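Local structure of uncharacterized protein YUAB (Bacillus subtilis, 4BHU) at residues 25-36 / 103-111; 35-46 / 71-82. The protein self-assembles into a mechanically stable layer on the surface of biofilms, makes them hydrophobic and is required for complex colony architecture. The protein carries 1 engineered substitution. All blocks are in the same frame, centred on the assembly; numbering follows the deposited sequence.

Overall arrangement
Strand 22-30 belongs to one sheet of the sandwich; after it the chain turns through the loop that holds L35 and S36 and runs into strand 39-43 in the other. Interaction 2 closes first, when 71-82 returns antiparallel beside 35-46 after 24 intervening residues. Interaction 1 closes later, as 103-111 packs across from 25-36, so the loop of interaction 2 is nested inside the larger one. Interaction 2 pairs strands within one sheet; interaction 1 joins the two sheets face to face. Their centres lie about 8 Å apart, and they share L35 and S36. Strands 39-43 and 100-109 are neighbours, with K109 N 2.8 Å from V39 O in a probable hydrogen bond, while Y29 of the facing sheet packs on M40.

Interaction 1 (25-36 / 103-111); sequences IELTYRPDTLLS and TFRAENKSL. Unlike the reference sequence in segment 25-36: D32 (reference Asn).
L27 lays one branch of its side chain over a face of the F104 ring: CD2 stands 3.8 Å from the ring centroid, 19° off the normal, which is CH-pi geometry. The other branch reaches the rim, L27 CD1 lying 3.4 Å from F104 CD2, and the two side chains cross at about a right angle. I25 approaches the far end of the ring obliquely, its CG2 4.4 Å from F104 CZ.

Further along, Y29 reaches across to the facing backbone. Its CG is anti to the backbone N (chi1 179°), and the ring extends toward 103-111 alongside A106, with Y29 CD1 3.7 Å from A106 CB. The hydroxyl ends beside the backbone two residues on, Y29 OH being 3.7 Å from N108 N, and the ring plane stands nearly perpendicular to the N108 amide. L35, from the same segment as Y29, fills the in-plane edge of the ring with CD2.

Strands 25-30 and 103-109 approach to 8.2 Å and cross at -35°, as expected of facing sheets in a beta-sandwich, here one consistent with the immunoglobulin-like E-set clan. Past the end of strand 25-30 the N108 side-chain amide lies against the S36 backbone. S36 CB touches S110 OG at 4.0 Å, a van der Waals contact, the hydroxyl itself bonding L37 O. At the opposite end, F48 and I123 also pack on F104.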
loop_
_atom_site.group_PDB
_atom_site.type_symbol
_atom_site.label_atom_id
_atom_site.label_comp_id
_atom_site.label_asym_id
_atom_site.label_seq_id
_atom_site.Cartn_x
_atom_site.Cartn_y
_atom_site.Cartn_z
ATOM N N ILE I 25 16.936 -12.699 -42.894
ATOM C CA ILE I 25 16.850 -13.866 -42.044
ATOM C C ILE I 25 15.986 -13.536 -40.821
ATOM O O ILE I 25 15.995 -12.400 -40.317
ATOM C CB ILE I 25 18.250 -14.367 -41.600
ATOM C CG1 ILE I 25 19.197 -14.457 -42.803
ATOM C CG2 ILE I 25 18.155 -15.730 -40.901
ATOM C CD1 ILE I 25 19.889 -13.125 -43.146
ATOM N N GLU I 26 15.226 -14.531 -40.369
ATOM C CA GLU I 26 14.428 -14.390 -39.153
ATOM C C GLU I 26 14.796 -15.450 -38.159
ATOM O O GLU I 26 14.715 -16.655 -38.447
ATOM C CB GLU I 26 12.923 -14.470 -39.453
ATOM C CG GLU I 26 12.362 -13.177 -40.005
ATOM C CD GLU I 26 10.827 -13.148 -40.069
ATOM O OE1 GLU I 26 10.173 -14.097 -39.574
ATOM O OE2 GLU I 26 10.299 -12.159 -40.628
ATOM N N LEU I 27 15.190 -14.999 -36.972
ATOM C CA LEU I 27 15.379 -15.901 -35.856
ATOM C C LEU I 27 14.276 -15.647 -34.830
ATOM O O LEU I 27 14.131 -14.525 -34.309
ATOM C CB LEU I 27 16.754 -15.704 -35.235
ATOM C CG LEU I 27 17.876 -15.661 -36.277
ATOM C CD1 LEU I 27 19.162 -15.273 -35.602
ATOM C CD2 LEU I 27 18.012 -17.006 -36.972
ATOM N N THR I 28 13.497 -16.690 -34.560
ATOM C CA THR I 28 12.358 -16.579 -33.646
ATOM C C THR I 28 12.476 -17.553 -32.490
ATOM O O THR I 28 12.344 -18.760 -32.666
ATOM C CB THR I 28 11.042 -16.827 -34.372
ATOM O OG1 THR I 28 10.925 -15.904 -35.460
ATOM C CG2 THR I 28 9.862 -16.640 -33.408
ATOM N N TYR I 29 12.761 -17.018 -31.307
ATOM C CA TYR I 29 12.905 -17.836 -30.115
ATOM C C TYR I 29 11.568 -17.847 -29.416
ATOM O O TYR I 29 10.976 -16.793 -29.153
ATOM C CB TYR I 29 13.966 -17.248 -29.197
ATOM C CG TYR I 29 14.203 -17.987 -27.904
ATOM C CD1 TYR I 29 14.950 -19.150 -27.874
ATOM C CD2 TYR I 29 13.725 -17.483 -26.699
ATOM C CE1 TYR I 29 15.200 -19.796 -26.702
ATOM C CE2 TYR I 29 13.972 -18.116 -25.519
ATOM C CZ TYR I 29 14.698 -19.281 -25.519
ATOM O OH TYR I 29 14.940 -19.915 -24.335
ATOM N N ARG I 30 11.083 -19.044 -29.141
ATOM C CA ARG I 30 9.820 -19.194 -28.439
ATOM C C ARG I 30 10.031 -20.023 -27.216
ATOM O O ARG I 30 10.230 -21.232 -27.311
ATOM C CB ARG I 30 8.791 -19.857 -29.331
ATOM C CG ARG I 30 8.169 -18.894 -30.323
ATOM C CD ARG I 30 6.943 -19.508 -30.927
ATOM N NE ARG I 30 6.469 -18.775 -32.091
ATOM C CZ ARG I 30 5.675 -19.301 -33.022
ATOM N NH1 ARG I 30 5.274 -20.568 -32.931
ATOM N NH2 ARG I 30 5.283 -18.563 -34.047
ATOM N N PRO I 31 10.033 -19.378 -26.046
ATOM C CA PRO I 31 10.000 -20.258 -24.892
ATOM C C PRO I 31 8.636 -20.902 -25.021
ATOM O O PRO I 31 7.679 -20.263 -25.475
ATOM C CB PRO I 31 10.084 -19.291 -23.713
ATOM C CG PRO I 31 9.415 -18.058 -24.216
ATOM C CD PRO I 31 9.675 -17.994 -25.702
ATOM N N ASP I 32 8.517 -22.165 -24.719
ATOM C CA ASP I 32 7.189 -22.724 -24.821
ATOM C C ASP I 32 6.612 -22.720 -23.413
ATOM O O ASP I 32 5.407 -22.852 -23.215
ATOM C CB ASP I 32 7.231 -24.062 -25.551
ATOM C CG ASP I 32 7.736 -23.895 -26.987
ATOM O OD1 ASP I 32 7.116 -23.104 -27.744
ATOM O OD2 ASP I 32 8.777 -24.496 -27.344
ATOM N N THR I 33 7.507 -22.512 -22.453
ATOM C CA THR I 33 7.162 -21.993 -21.143
ATOM C C THR I 33 7.154 -20.455 -21.200
ATOM O O THR I 33 7.224 -19.859 -22.273
ATOM C CB THR I 33 8.206 -22.430 -20.108
ATOM O OG1 THR I 33 9.469 -21.818 -20.417
ATOM C CG2 THR I 33 8.354 -23.964 -20.096
ATOM N N LEU I 34 7.068 -19.814 -20.044
ATOM C CA LEU I 34 7.296 -18.385 -19.961
ATOM C C LEU I 34 8.795 -18.166 -19.773
ATOM O O LEU I 34 9.485 -19.028 -19.252
ATOM C CB LEU I 34 6.619 -17.803 -18.724
ATOM C CG LEU I 34 5.123 -17.944 -18.498
ATOM C CD1 LEU I 34 4.763 -17.038 -17.342
ATOM C CD2 LEU I 34 4.363 -17.560 -19.718
ATOM N N LEU I 35 9.283 -16.995 -20.134
ATOM C CA LEU I 35 10.664 -16.657 -19.831
ATOM C C LEU I 35 10.824 -16.538 -18.322
ATOM O O LEU I 35 9.899 -16.109 -17.632
ATOM C CB LEU I 35 11.024 -15.325 -20.488
ATOM C CG LEU I 35 11.076 -15.319 -22.015
ATOM C CD1 LEU I 35 11.123 -13.882 -22.523
ATOM C CD2 LEU I 35 12.263 -16.096 -22.522
ATOM N N SER I 36 11.989 -16.936 -17.818
ATOM C CA SER I 36 12.405 -16.601 -16.462
ATOM C C SER I 36 13.270 -15.322 -16.466
ATOM O O SER I 36 13.675 -14.850 -17.526
ATOM C CB SER I 36 13.199 -17.762 -15.864
ATOM O OG SER I 36 12.329 -18.820 -15.534
ATOM N N THR I 103 24.353 -22.584 -38.320
ATOM C CA THR I 103 23.573 -22.831 -37.116
ATOM C C THR I 103 23.532 -21.617 -36.186
ATOM O O THR I 103 24.566 -21.030 -35.842
ATOM C CB THR I 103 24.130 -24.031 -36.323
ATOM O OG1 THR I 103 24.198 -25.188 -37.169
ATOM C CG2 THR I 103 23.240 -24.330 -35.107
ATOM N N PHE I 104 22.313 -21.267 -35.789
ATOM C CA PHE I 104 22.050 -20.173 -34.872
ATOM C C PHE I 104 21.626 -20.752 -33.530
ATOM O O PHE I 104 20.990 -21.809 -33.471
ATOM C CB PHE I 104 20.924 -19.290 -35.404
ATOM C CG PHE I 104 21.242 -18.624 -36.706
ATOM C CD1 PHE I 104 21.127 -19.318 -37.896
ATOM C CD2 PHE I 104 21.675 -17.310 -36.743
ATOM C CE1 PHE I 104 21.421 -18.706 -39.097
ATOM C CE2 PHE I 104 21.972 -16.689 -37.946
ATOM C CZ PHE I 104 21.846 -17.392 -39.125
ATOM N N ARG I 105 21.977 -20.039 -32.465
ATOM C CA ARG I 105 21.704 -20.463 -31.099
ATOM C C ARG I 105 21.003 -19.324 -30.367
ATOM O O ARG I 105 21.173 -18.145 -30.684
ATOM C CB ARG I 105 23.001 -20.850 -30.377
ATOM C CG ARG I 105 23.705 -22.035 -31.022
ATOM C CD ARG I 105 25.139 -22.242 -30.537
ATOM N NE ARG I 105 25.739 -23.424 -31.160
ATOM C CZ ARG I 105 26.276 -23.445 -32.379
ATOM N NH1 ARG I 105 26.303 -22.350 -33.128
ATOM N NH2 ARG I 105 26.788 -24.568 -32.862
ATOM N N ALA I 106 20.187 -19.685 -29.395
ATOM C CA ALA I 106 19.497 -18.683 -28.604
ATOM C C ALA I 106 19.145 -19.332 -27.286
ATOM O O ALA I 106 18.763 -20.503 -27.242
ATOM C CB ALA I 106 18.238 -18.183 -29.324
ATOM N N GLU I 107 19.329 -18.587 -26.209
ATOM C CA GLU I 107 18.990 -19.084 -24.894
ATOM C C GLU I 107 18.640 -17.938 -23.966
ATOM O O GLU I 107 19.051 -16.784 -24.171
ATOM C CB GLU I 107 20.162 -19.861 -24.308
ATOM C CG GLU I 107 21.443 -19.051 -24.197
ATOM C CD GLU I 107 22.602 -19.877 -23.657
ATOM O OE1 GLU I 107 22.405 -21.093 -23.460
ATOM O OE2 GLU I 107 23.699 -19.318 -23.430
ATOM N N ASN I 108 17.885 -18.274 -22.930
ATOM C CA ASN I 108 17.622 -17.339 -21.863
ATOM C C ASN I 108 18.607 -17.597 -20.743
ATOM O O ASN I 108 18.441 -18.548 -19.982
ATOM C CB ASN I 108 16.178 -17.482 -21.373
ATOM C CG ASN I 108 15.856 -16.538 -20.219
ATOM O OD1 ASN I 108 16.688 -15.709 -19.811
ATOM N ND2 ASN I 108 14.662 -16.671 -19.678
ATOM N N LYS I 109 19.648 -16.773 -20.657
ATOM C CA LYS I 109 20.637 -16.922 -19.592
ATOM C C LYS I 109 20.011 -16.532 -18.260
ATOM O O LYS I 109 19.594 -15.386 -18.083
ATOM C CB LYS I 109 21.863 -16.035 -19.845
ATOM C CG LYS I 109 22.842 -16.536 -20.902
ATOM C CD LYS I 109 24.033 -15.572 -21.068
ATOM C CE LYS I 109 25.353 -16.163 -20.550
ATOM N NZ LYS I 109 26.561 -15.368 -20.987
ATOM N N SER I 110 19.948 -17.483 -17.332
ATOM C CA SER I 110 19.408 -17.241 -15.994
ATOM C C SER I 110 20.335 -17.803 -14.915
ATOM O O SER I 110 21.207 -18.636 -15.196
ATOM C CB SER I 110 18.041 -17.907 -15.824
ATOM O OG SER I 110 17.110 -17.475 -16.805
ATOM N N LEU I 111 20.126 -17.347 -13.684
ATOM C CA LEU I 111 20.767 -17.944 -12.513
ATOM C C LEU I 111 19.827 -18.965 -11.860
ATOM O O LEU I 111 19.468 -18.840 -10.685
ATOM C CB LEU I 111 21.154 -16.866 -11.497
ATOM C CG LEU I 111 22.456 -16.098 -11.764
ATOM C CD1 LEU I 111 22.374 -15.246 -13.021
ATOM C CD2 LEU I 111 22.810 -15.239 -10.558
#

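Interaction 2 (35-46 / 71-82); sequences LSLGVMEFTLPS and KTVRVPLALDLL
M40 and V75 meet through their CB atoms, 4.4 Å apart, and F42 and V73 pair likewise on the same buried face. Bends at chi2 (72°) and chi3 (-126°) of the selenomethionine M40 carry its CE over one face of the F42 ring, toward the rim, 3.7 Å above the plane. L77 continues this apolar row, its CD1 4.1 Å from M40 CB. Beyond it L37 CD2 presses on L82 CD1 at a tight 3.5 Å; these loop leucines are consistent with the hydrophobic cap known for this family.

The backbone pairing is antiparallel: M40 with V75 and F42 with V73 exchange two N-H...O bonds each, and single bonds from L77 N to G38 O and from L44 N to K71 O flank them.

On the other face, R74 NE donates to E41 OE1 at 2.7 Å in a salt bridge, bent to 141° and reaching the oxygen from above the carboxylate plane. Water 4 joins E41 OE2 to the T43 and T72 hydroxyls, the latter also bonded to N68. At the loop end, water 1 links L35 O and water 2 links L35 N to L82 O.

Strand 39-43 thus lies between strands 72-76 and 100-109, its M40 and F42 turned toward Y29 and L27 of strand 22-30.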
loop_
_atom_site.group_PDB
_atom_site.type_symbol
_atom_site.label_atom_id
_atom_site.label_comp_id
_atom_site.label_asym_id
_atom_site.label_seq_id
_atom_site.Cartn_x
_atom_site.Cartn_y
_atom_site.Cartn_z
ATOM N N LEU I 35 9.283 -16.995 -20.134
ATOM C CA LEU I 35 10.664 -16.657 -19.831
ATOM C C LEU I 35 10.824 -16.538 -18.322
ATOM O O LEU I 35 9.899 -16.109 -17.632
ATOM C CB LEU I 35 11.024 -15.325 -20.488
ATOM C CG LEU I 35 11.076 -15.319 -22.015
ATOM C CD1 LEU I 35 11.123 -13.882 -22.523
ATOM C CD2 LEU I 35 12.263 -16.096 -22.522
ATOM N N SER I 36 11.989 -16.936 -17.818
ATOM C CA SER I 36 12.405 -16.601 -16.462
ATOM C C SER I 36 13.270 -15.322 -16.466
ATOM O O SER I 36 13.675 -14.850 -17.526
ATOM C CB SER I 36 13.199 -17.762 -15.864
ATOM O OG SER I 36 12.329 -18.820 -15.534
ATOM N N LEU I 37 13.519 -14.755 -15.290
ATOM C CA LEU I 37 14.378 -13.591 -15.164
ATOM C C LEU I 37 15.730 -13.930 -15.744
ATOM O O LEU I 37 16.208 -15.041 -15.586
ATOM C CB LEU I 37 14.584 -13.192 -13.708
ATOM C CG LEU I 37 13.369 -12.653 -12.954
ATOM C CD1 LEU I 37 13.807 -12.257 -11.540
ATOM C CD2 LEU I 37 12.778 -11.490 -13.677
ATOM N N GLY I 38 16.348 -12.967 -16.407
ATOM C CA GLY I 38 17.656 -13.203 -16.983
ATOM C C GLY I 38 17.940 -12.337 -18.191
ATOM O O GLY I 38 17.529 -11.178 -18.243
ATOM N N VAL I 39 18.646 -12.921 -19.161
ATOM C CA VAL I 39 19.090 -12.204 -20.348
ATOM C C VAL I 39 18.847 -13.052 -21.579
ATOM O O VAL I 39 19.305 -14.187 -21.664
ATOM C CB VAL I 39 20.603 -11.865 -20.246
ATOM C CG1 VAL I 39 21.044 -10.976 -21.400
ATOM C CG2 VAL I 39 20.891 -11.167 -18.929
HETATM N N MSE I 40 18.102 -12.505 -22.526
HETATM C CA MSE I 40 17.812 -13.187 -23.780
HETATM C C MSE I 40 19.047 -12.990 -24.663
HETATM O O MSE I 40 19.479 -11.856 -24.850
HETATM C CB MSE I 40 16.598 -12.545 -24.435
HETATM C CG MSE I 40 16.215 -13.112 -25.794
HETATM SE SE MSE I 40 15.421 -14.903 -25.650
HETATM C CE MSE I 40 16.615 -15.867 -26.904
ATOM N N GLU I 41 19.616 -14.081 -25.176
ATOM C CA GLU I 41 20.856 -14.005 -25.959
ATOM C C GLU I 41 20.815 -14.866 -27.234
ATOM O O GLU I 41 20.505 -16.068 -27.186
ATOM C CB GLU I 41 22.056 -14.392 -25.093
ATOM C CG GLU I 41 23.384 -14.240 -25.803
ATOM C CD GLU I 41 24.556 -14.343 -24.864
ATOM O OE1 GLU I 41 24.481 -13.768 -23.760
ATOM O OE2 GLU I 41 25.556 -14.986 -25.229
ATOM N N PHE I 42 21.114 -14.225 -28.363
ATOM C CA PHE I 42 21.175 -14.880 -29.662
ATOM C C PHE I 42 22.642 -14.924 -30.061
ATOM O O PHE I 42 23.352 -13.941 -29.882
ATOM C CB PHE I 42 20.426 -14.067 -30.718
ATOM C CG PHE I 42 18.936 -14.168 -30.642
ATOM C CD1 PHE I 42 18.212 -13.337 -29.799
ATOM C CD2 PHE I 42 18.253 -15.076 -31.439
ATOM C CE1 PHE I 42 16.829 -13.415 -29.747
ATOM C CE2 PHE I 42 16.871 -15.165 -31.395
ATOM C CZ PHE I 42 16.155 -14.336 -30.541
ATOM N N THR I 43 23.085 -16.063 -30.588
ATOM C CA THR I 43 24.457 -16.229 -31.083
ATOM C C THR I 43 24.402 -16.545 -32.583
ATOM O O THR I 43 23.743 -17.493 -33.020
ATOM C CB THR I 43 25.196 -17.356 -30.344
ATOM O OG1 THR I 43 25.223 -17.059 -28.945
ATOM C CG2 THR I 43 26.660 -17.498 -30.860
ATOM N N LEU I 44 25.062 -15.712 -33.370
ATOM C CA LEU I 44 25.051 -15.872 -34.819
ATOM C C LEU I 44 26.345 -16.568 -35.242
ATOM O O LEU I 44 27.390 -16.363 -34.621
ATOM C CB LEU I 44 24.934 -14.508 -35.502
ATOM C CG LEU I 44 23.810 -13.581 -35.027
ATOM C CD1 LEU I 44 23.786 -12.302 -35.855
ATOM C CD2 LEU I 44 22.469 -14.264 -35.080
ATOM N N PRO I 45 26.281 -17.394 -36.294
ATOM C CA PRO I 45 27.512 -18.063 -36.733
ATOM C C PRO I 45 28.344 -17.150 -37.632
ATOM O O PRO I 45 27.817 -16.154 -38.159
ATOM C CB PRO I 45 26.982 -19.294 -37.473
ATOM C CG PRO I 45 25.657 -18.850 -38.026
ATOM C CD PRO I 45 25.109 -17.808 -37.085
ATOM N N SER I 46 29.635 -17.454 -37.794
ATOM C CA SER I 46 30.491 -16.609 -38.630
ATOM C C SER I 46 29.865 -16.586 -40.013
ATOM O O SER I 46 29.422 -17.616 -40.510
ATOM C CB SER I 46 31.933 -17.139 -38.683
ATOM O OG SER I 46 32.836 -16.087 -39.004
ATOM N N LYS I 71 28.140 -10.691 -33.554
ATOM C CA LYS I 71 27.634 -12.067 -33.556
ATOM C C LYS I 71 26.770 -12.433 -32.345
ATOM O O LYS I 71 26.169 -13.510 -32.321
ATOM C CB LYS I 71 28.786 -13.054 -33.621
ATOM C CG LYS I 71 29.526 -13.058 -34.978
ATOM C CD LYS I 71 30.592 -14.159 -35.017
ATOM C CE LYS I 71 31.801 -13.794 -34.154
ATOM N NZ LYS I 71 32.905 -14.797 -34.248
ATOM N N THR I 72 26.737 -11.560 -31.346
ATOM C CA THR I 72 25.935 -11.796 -30.137
ATOM C C THR I 72 24.942 -10.673 -29.932
ATOM O O THR I 72 25.299 -9.498 -29.948
ATOM C CB THR I 72 26.841 -11.924 -28.881
ATOM O OG1 THR I 72 27.608 -13.129 -28.982
ATOM C CG2 THR I 72 26.001 -11.991 -27.583
ATOM N N VAL I 73 23.688 -11.035 -29.720
ATOM C CA VAL I 73 22.664 -10.047 -29.423
ATOM C C VAL I 73 22.083 -10.398 -28.064
ATOM O O VAL I 73 21.592 -11.510 -27.861
ATOM C CB VAL I 73 21.566 -10.020 -30.504
ATOM C CG1 VAL I 73 20.502 -9.009 -30.136
ATOM C CG2 VAL I 73 22.175 -9.682 -31.879
ATOM N N ARG I 74 22.165 -9.437 -27.148
ATOM C CA ARG I 74 21.842 -9.629 -25.736
ATOM C C ARG I 74 20.823 -8.599 -25.267
ATOM O O ARG I 74 21.044 -7.383 -25.398
ATOM C CB ARG I 74 23.102 -9.423 -24.929
ATOM C CG ARG I 74 23.402 -10.480 -23.935
ATOM C CD ARG I 74 24.799 -10.250 -23.404
ATOM N NE ARG I 74 25.660 -11.393 -23.660
ATOM C CZ ARG I 74 26.941 -11.441 -23.327
ATOM N NH1 ARG I 74 27.500 -10.399 -22.731
ATOM N NH2 ARG I 74 27.661 -12.523 -23.592
ATOM N N VAL I 75 19.712 -9.088 -24.718
ATOM C CA VAL I 75 18.674 -8.226 -24.168
ATOM C C VAL I 75 18.314 -8.668 -22.761
ATOM O O VAL I 75 17.608 -9.672 -22.581
ATOM C CB VAL I 75 17.422 -8.250 -25.018
ATOM C CG1 VAL I 75 16.424 -7.237 -24.478
ATOM C CG2 VAL I 75 17.767 -7.927 -26.475
ATOM N N PRO I 76 18.846 -7.954 -21.764
ATOM C CA PRO I 76 18.516 -8.278 -20.385
ATOM C C PRO I 76 17.027 -8.033 -20.211
ATOM O O PRO I 76 16.478 -7.065 -20.763
ATOM C CB PRO I 76 19.386 -7.298 -19.575
ATOM C CG PRO I 76 20.541 -6.979 -20.492
ATOM C CD PRO I 76 19.893 -6.909 -21.843
ATOM N N LEU I 77 16.380 -8.950 -19.495
ATOM C CA LEU I 77 14.931 -9.007 -19.446
ATOM C C LEU I 77 14.402 -8.059 -18.361
ATOM O O LEU I 77 14.145 -8.462 -17.223
ATOM C CB LEU I 77 14.457 -10.458 -19.214
ATOM C CG LEU I 77 13.921 -11.366 -20.332
ATOM C CD1 LEU I 77 14.005 -10.839 -21.770
ATOM C CD2 LEU I 77 14.560 -12.747 -20.233
ATOM N N ALA I 78 14.259 -6.790 -18.723
ATOM C CA ALA I 78 13.489 -5.840 -17.923
ATOM C C ALA I 78 12.026 -6.286 -17.780
ATOM O O ALA I 78 11.513 -7.097 -18.558
ATOM C CB ALA I 78 13.548 -4.434 -18.556
ATOM N N LEU I 79 11.330 -5.705 -16.814
ATOM C CA LEU I 79 9.985 -6.169 -16.481
ATOM C C LEU I 79 9.054 -6.090 -17.681
ATOM O O LEU I 79 8.189 -6.929 -17.863
ATOM C CB LEU I 79 9.406 -5.347 -15.323
ATOM C CG LEU I 79 7.998 -5.715 -14.889
ATOM C CD1 LEU I 79 7.982 -7.166 -14.441
ATOM C CD2 LEU I 79 7.541 -4.815 -13.752
ATOM N N ASP I 80 9.239 -5.081 -18.517
ATOM C CA ASP I 80 8.312 -4.872 -19.629
ATOM C C ASP I 80 8.552 -5.868 -20.770
ATOM O O ASP I 80 7.764 -5.945 -21.700
ATOM C CB ASP I 80 8.430 -3.419 -20.140
ATOM C CG ASP I 80 9.863 -3.001 -20.380
ATOM O OD1 ASP I 80 10.603 -2.799 -19.380
ATOM O OD2 ASP I 80 10.252 -2.858 -21.551
ATOM N N LEU I 81 9.621 -6.652 -20.675
ATOM C CA LEU I 81 9.950 -7.641 -21.722
ATOM C C LEU I 81 9.613 -9.085 -21.336
ATOM O O LEU I 81 9.442 -9.937 -22.205
ATOM C CB LEU I 81 11.456 -7.543 -22.080
ATOM C CG LEU I 81 11.897 -6.173 -22.595
ATOM C CD1 LEU I 81 13.400 -6.121 -22.899
ATOM C CD2 LEU I 81 11.083 -5.827 -23.846
ATOM N N LEU I 82 9.496 -9.351 -20.035
ATOM C CA LEU I 82 9.438 -10.718 -19.519
ATOM C C LEU I 82 8.314 -11.560 -20.103
ATOM O O LEU I 82 8.476 -12.764 -20.320
ATOM C CB LEU I 82 9.291 -10.709 -17.991
ATOM C CG LEU I 82 10.509 -10.755 -17.079
ATOM C CD1 LEU I 82 10.034 -10.663 -15.626
ATOM C CD2 LEU I 82 11.344 -12.019 -17.302
HETATM O O HOH W 1 7.609 -14.171 -18.116
HETATM O O HOH W 2 7.411 -15.011 -21.552
HETATM O O HOH W 3 15.442 -10.299 -15.842
HETATM O O HOH W 4 26.750 -15.331 -27.749
#